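Local coordinates for protein polyphosphate kinase (Porphyromonas gingivalis, PDB 2O8R) that probably catalyses the reversible transfer of the terminal phosphate of ATP to a growing chain of inorganic polyphosphate, using magnesium, at residues A[132-135]-A[136-140]; A[209-212]-A[213-216]. The protein carries 3 engineered substitutions. All coordinates share one frame; numbering follows the deposited sequence.

Contact 1 of 2, residues A[132-135]-A[136-140]; sequences RRFF and HEEIF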
# COMPACT_ATOMS: atom_id res chain seq x y z
N ARG A 132 1.00 29.99 9.79
CA ARG A 132 0.88 30.90 8.67
C ARG A 132 1.85 30.49 7.57
O ARG A 132 1.50 30.53 6.39
CB ARG A 132 1.13 32.34 9.11
CG ARG A 132 1.05 33.36 8.02
CD ARG A 132 0.59 34.70 8.57
NE ARG A 132 1.25 35.81 7.90
CZ ARG A 132 1.06 37.10 8.19
NH1 ARG A 132 0.20 37.45 9.14
NH2 ARG A 132 1.73 38.03 7.53
N ARG A 133 3.05 30.06 7.96
CA ARG A 133 4.01 29.60 6.95
C ARG A 133 3.49 28.32 6.35
O ARG A 133 3.39 28.20 5.12
CB ARG A 133 5.40 29.39 7.56
CG ARG A 133 6.56 29.62 6.61
CD ARG A 133 7.80 28.82 7.01
NE ARG A 133 7.74 27.46 6.47
CZ ARG A 133 7.32 26.38 7.14
NH1 ARG A 133 6.92 26.47 8.40
NH2 ARG A 133 7.31 25.20 6.54
N PHE A 134 3.10 27.39 7.24
CA PHE A 134 2.61 26.06 6.88
C PHE A 134 1.44 26.15 5.94
O PHE A 134 1.43 25.48 4.90
CB PHE A 134 2.18 25.31 8.14
CG PHE A 134 1.88 23.84 7.93
CD1 PHE A 134 2.91 22.91 7.82
CD2 PHE A 134 0.57 23.38 7.91
CE1 PHE A 134 2.63 21.57 7.67
CE2 PHE A 134 0.29 22.03 7.75
CZ PHE A 134 1.32 21.13 7.64
N PHE A 135 0.47 26.98 6.29
CA PHE A 135 -0.66 27.17 5.42
C PHE A 135 -0.17 27.62 4.06
O PHE A 135 -0.53 27.03 3.05
CB PHE A 135 -1.68 28.15 5.97
CG PHE A 135 -2.79 28.42 5.00
CD1 PHE A 135 -3.83 27.51 4.85
CD2 PHE A 135 -2.76 29.55 4.19
CE1 PHE A 135 -4.85 27.74 3.94
CE2 PHE A 135 -3.78 29.78 3.27
CZ PHE A 135 -4.83 28.87 3.15
N HIS A 136 0.69 28.65 4.04
CA HIS A 136 1.16 29.18 2.75
C HIS A 136 1.97 28.17 1.95
O HIS A 136 1.65 27.93 0.79
CB HIS A 136 1.90 30.52 2.92
CG HIS A 136 0.97 31.69 3.08
ND1 HIS A 136 0.48 32.09 4.31
CD2 HIS A 136 0.41 32.52 2.17
CE1 HIS A 136 -0.32 33.12 4.15
NE2 HIS A 136 -0.39 33.40 2.86
N GLU A 137 2.98 27.56 2.55
CA GLU A 137 3.86 26.70 1.77
C GLU A 137 3.33 25.28 1.57
O GLU A 137 3.64 24.65 0.56
CB GLU A 137 5.25 26.62 2.40
CG GLU A 137 6.02 27.92 2.48
CD GLU A 137 7.36 27.75 3.20
OE1 GLU A 137 7.60 26.66 3.78
OE2 GLU A 137 8.17 28.69 3.19
N GLU A 138 2.54 24.78 2.51
CA GLU A 138 2.16 23.36 2.50
C GLU A 138 0.68 23.06 2.24
O GLU A 138 0.36 22.13 1.50
CB GLU A 138 2.60 22.69 3.81
CG GLU A 138 4.09 22.77 4.08
CD GLU A 138 4.85 21.59 3.53
OE1 GLU A 138 4.27 20.78 2.78
OE2 GLU A 138 6.05 21.47 3.86
N ILE A 139 -0.23 23.81 2.86
CA ILE A 139 -1.66 23.57 2.66
C ILE A 139 -2.18 24.21 1.38
O ILE A 139 -2.74 23.53 0.52
CB ILE A 139 -2.51 24.12 3.82
CG1 ILE A 139 -2.12 23.45 5.13
CG2 ILE A 139 -3.98 23.91 3.52
CD1 ILE A 139 -2.97 23.87 6.29
N PHE A 140 -1.98 25.52 1.26
CA PHE A 140 -2.55 26.29 0.16
C PHE A 140 -2.35 25.65 -1.22
O PHE A 140 -3.31 25.53 -1.97
CB PHE A 140 -2.04 27.74 0.18
CG PHE A 140 -2.67 28.61 -0.86
CD1 PHE A 140 -3.87 29.26 -0.60
CD2 PHE A 140 -2.06 28.79 -2.10
CE1 PHE A 140 -4.46 30.07 -1.55
CE2 PHE A 140 -2.65 29.59 -3.06
CZ PHE A 140 -3.85 30.24 -2.78
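Two donors of His136 grip the carbonyl oxygen of Arg132: the backbone N at 3.1 Å and, from the opposite face of the carbonyl plane, the ring atom ND1 of His136 at 2.8 Å from Arg132 O. The torsion that sets CG of His136 beside its own backbone N (chi1 -79°) carries ND1 back to this oxygen, which lies in the imidazole plane, so the bond helps hold the ring's rotation. Over one face of the imidazole comes the edge of Phe135, an edge-to-face pair with planes at 89°. Phe135 also meets CB and CG2 of Ile139 through CD1, and its CZ reaches the rim of Phe140, completing an aromatic cluster. Phe134 receives CB of Glu138 over its face, a CH-pi contact. Near the end of helix 125-139 a wider pi-type turn has Ile139 N bonded to Phe134 O and Phe140 N to Phe135 O. Phe135 and Ile139 pack on helix 209-214, Phe134 and Glu138 on Phe410 of the second subunit. On the exposed side Arg133 NE and NH2 converge on Glu137 OE1, at 2.8 and 3.1 Å, each weakly. This salt bridge is therefore bent, whereas Arg132 O is firmly held by a ring whose ND1, donating to a carbonyl, must carry a proton.

Contact 2 of 2, residues A[209-212]-A[213-216]; sequences LEDI and IKEH
Leu209 O accepts from Ile213 N, the first of three backbone bonds in the i to i+4 pattern of the short helix 209-214; Lys214 N follows to Glu210 O at 3.0 Å, and Glu215 N to Asp211 O at 3.1 Å. Glu215 N also reaches Ile212 O weakly, and His216 N bonds to Ile213 O. Among side chains, one hydrogen bond crosses between the segments: His216 ND1 donates to Ile212 O at 2.9 Å, with an N-H...O angle of 160°. The acceptor sits close to the imidazole plane, whereas the donor is tilted 33° from the plane of the carbonyl. With CG of His216 beside its own backbone N (chi1 -62°), the ring turns back to lie alongside Ile212, ND1 being 3.8 Å from Ile212 CG2. Aliphatic carbons make van der Waals contacts with oxygens: CG1 of Ile213 rests against Leu209 O, and the extended chain of Lys214 passes Glu210 O, then crosses Asp211 with CD 4.2 Å from Asp211 OD1. The charges do not meet, since Lys214 NZ stays 4.8 Å from Asp211 OD1. Instead, Glu210 forms a salt bridge to Arg191, and Asp211 a hydrogen bond to Tyr300 OH. In the middle domain, Leu209, Ile212 and Ile213 pack on Ile139 of helix 125-139, while Glu210, Ile213 and Lys214 meet Leu164 of strand 163-169. A histidine at the end of this segment thus satisfies a carbonyl with its side chain, and the bond implies a proton on ND1 of this buried ring.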
# COMPACT_ATOMS: atom_id res chain seq x y z
N LEU A 209 -6.18 19.93 10.72
CA LEU A 209 -5.89 20.56 9.45
C LEU A 209 -6.95 21.60 9.10
O LEU A 209 -6.61 22.73 8.72
CB LEU A 209 -5.80 19.50 8.36
CG LEU A 209 -5.14 19.87 7.03
CD1 LEU A 209 -3.86 20.65 7.28
CD2 LEU A 209 -4.87 18.59 6.23
N GLU A 210 -8.23 21.25 9.27
CA GLU A 210 -9.33 22.14 8.85
C GLU A 210 -9.39 23.41 9.68
O GLU A 210 -9.87 24.44 9.20
CB GLU A 210 -10.69 21.43 8.83
CG GLU A 210 -11.27 21.04 10.19
CD GLU A 210 -10.87 19.64 10.64
OE1 GLU A 210 -9.76 19.17 10.27
OE2 GLU A 210 -11.66 19.00 11.36
N ASP A 211 -8.90 23.34 10.92
CA ASP A 211 -8.80 24.53 11.75
C ASP A 211 -7.80 25.53 11.16
O ASP A 211 -8.10 26.71 11.02
CB ASP A 211 -8.43 24.14 13.19
CG ASP A 211 -9.64 23.71 14.01
OD1 ASP A 211 -10.79 23.89 13.56
OD2 ASP A 211 -9.44 23.18 15.12
N ILE A 212 -6.63 25.04 10.77
CA ILE A 212 -5.63 25.88 10.13
C ILE A 212 -6.21 26.57 8.91
O ILE A 212 -6.06 27.79 8.76
CB ILE A 212 -4.37 25.11 9.73
CG1 ILE A 212 -3.80 24.37 10.96
CG2 ILE A 212 -3.33 26.08 9.09
CD1 ILE A 212 -2.83 23.25 10.60
N ILE A 213 -6.88 25.81 8.06
CA ILE A 213 -7.52 26.38 6.88
C ILE A 213 -8.50 27.50 7.26
O ILE A 213 -8.43 28.61 6.72
CB ILE A 213 -8.20 25.29 6.01
CG1 ILE A 213 -7.12 24.37 5.41
CG2 ILE A 213 -9.03 25.94 4.91
CD1 ILE A 213 -7.64 23.32 4.43
N LYS A 214 -9.37 27.24 8.22
CA LYS A 214 -10.31 28.23 8.73
C LYS A 214 -9.64 29.55 9.12
O LYS A 214 -10.18 30.63 8.88
CB LYS A 214 -11.07 27.66 9.93
CG LYS A 214 -12.10 26.56 9.59
CD LYS A 214 -12.91 26.21 10.82
CE LYS A 214 -14.24 25.61 10.49
NZ LYS A 214 -14.99 25.40 11.74
N GLU A 215 -8.45 29.46 9.70
CA GLU A 215 -7.74 30.61 10.22
C GLU A 215 -7.07 31.44 9.11
O GLU A 215 -6.53 32.52 9.35
CB GLU A 215 -6.71 30.13 11.25
CG GLU A 215 -6.11 31.18 12.17
CD GLU A 215 -7.15 32.02 12.90
OE1 GLU A 215 -8.24 31.50 13.22
OE2 GLU A 215 -6.87 33.21 13.15
N HIS A 216 -7.10 30.94 7.88
CA HIS A 216 -6.41 31.63 6.79
C HIS A 216 -7.30 31.83 5.56
O HIS A 216 -6.80 32.09 4.47
CB HIS A 216 -5.12 30.89 6.42
CG HIS A 216 -4.12 30.83 7.52
ND1 HIS A 216 -4.04 29.77 8.40
CD2 HIS A 216 -3.17 31.71 7.91
CE1 HIS A 216 -3.08 29.99 9.27
NE2 HIS A 216 -2.53 31.16 8.99

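Both contacts belong to the middle domain of polyphosphate kinase, contact 1 on helix 125-139 and contact 2 on helix 209-214, with strands 163-169, 178-183 and 192-195 among the elements between them in sequence. Their centres lie about 10 Å apart, and the two helices pack directly: Ile139 CD1 approaches Leu209 CD1 at 3.5 Å and Ile212 CG2 at 3.6 Å, while the ring of His216 stacks on that of Phe135. Contact 1 also faces the second subunit, through Phe134, Glu138 and Phe140; contact 2 touches no other chain. Together they form a hydrophobic helix-helix junction away from the predicted active site, joining parts of the domain distant in sequence beside a subunit interface.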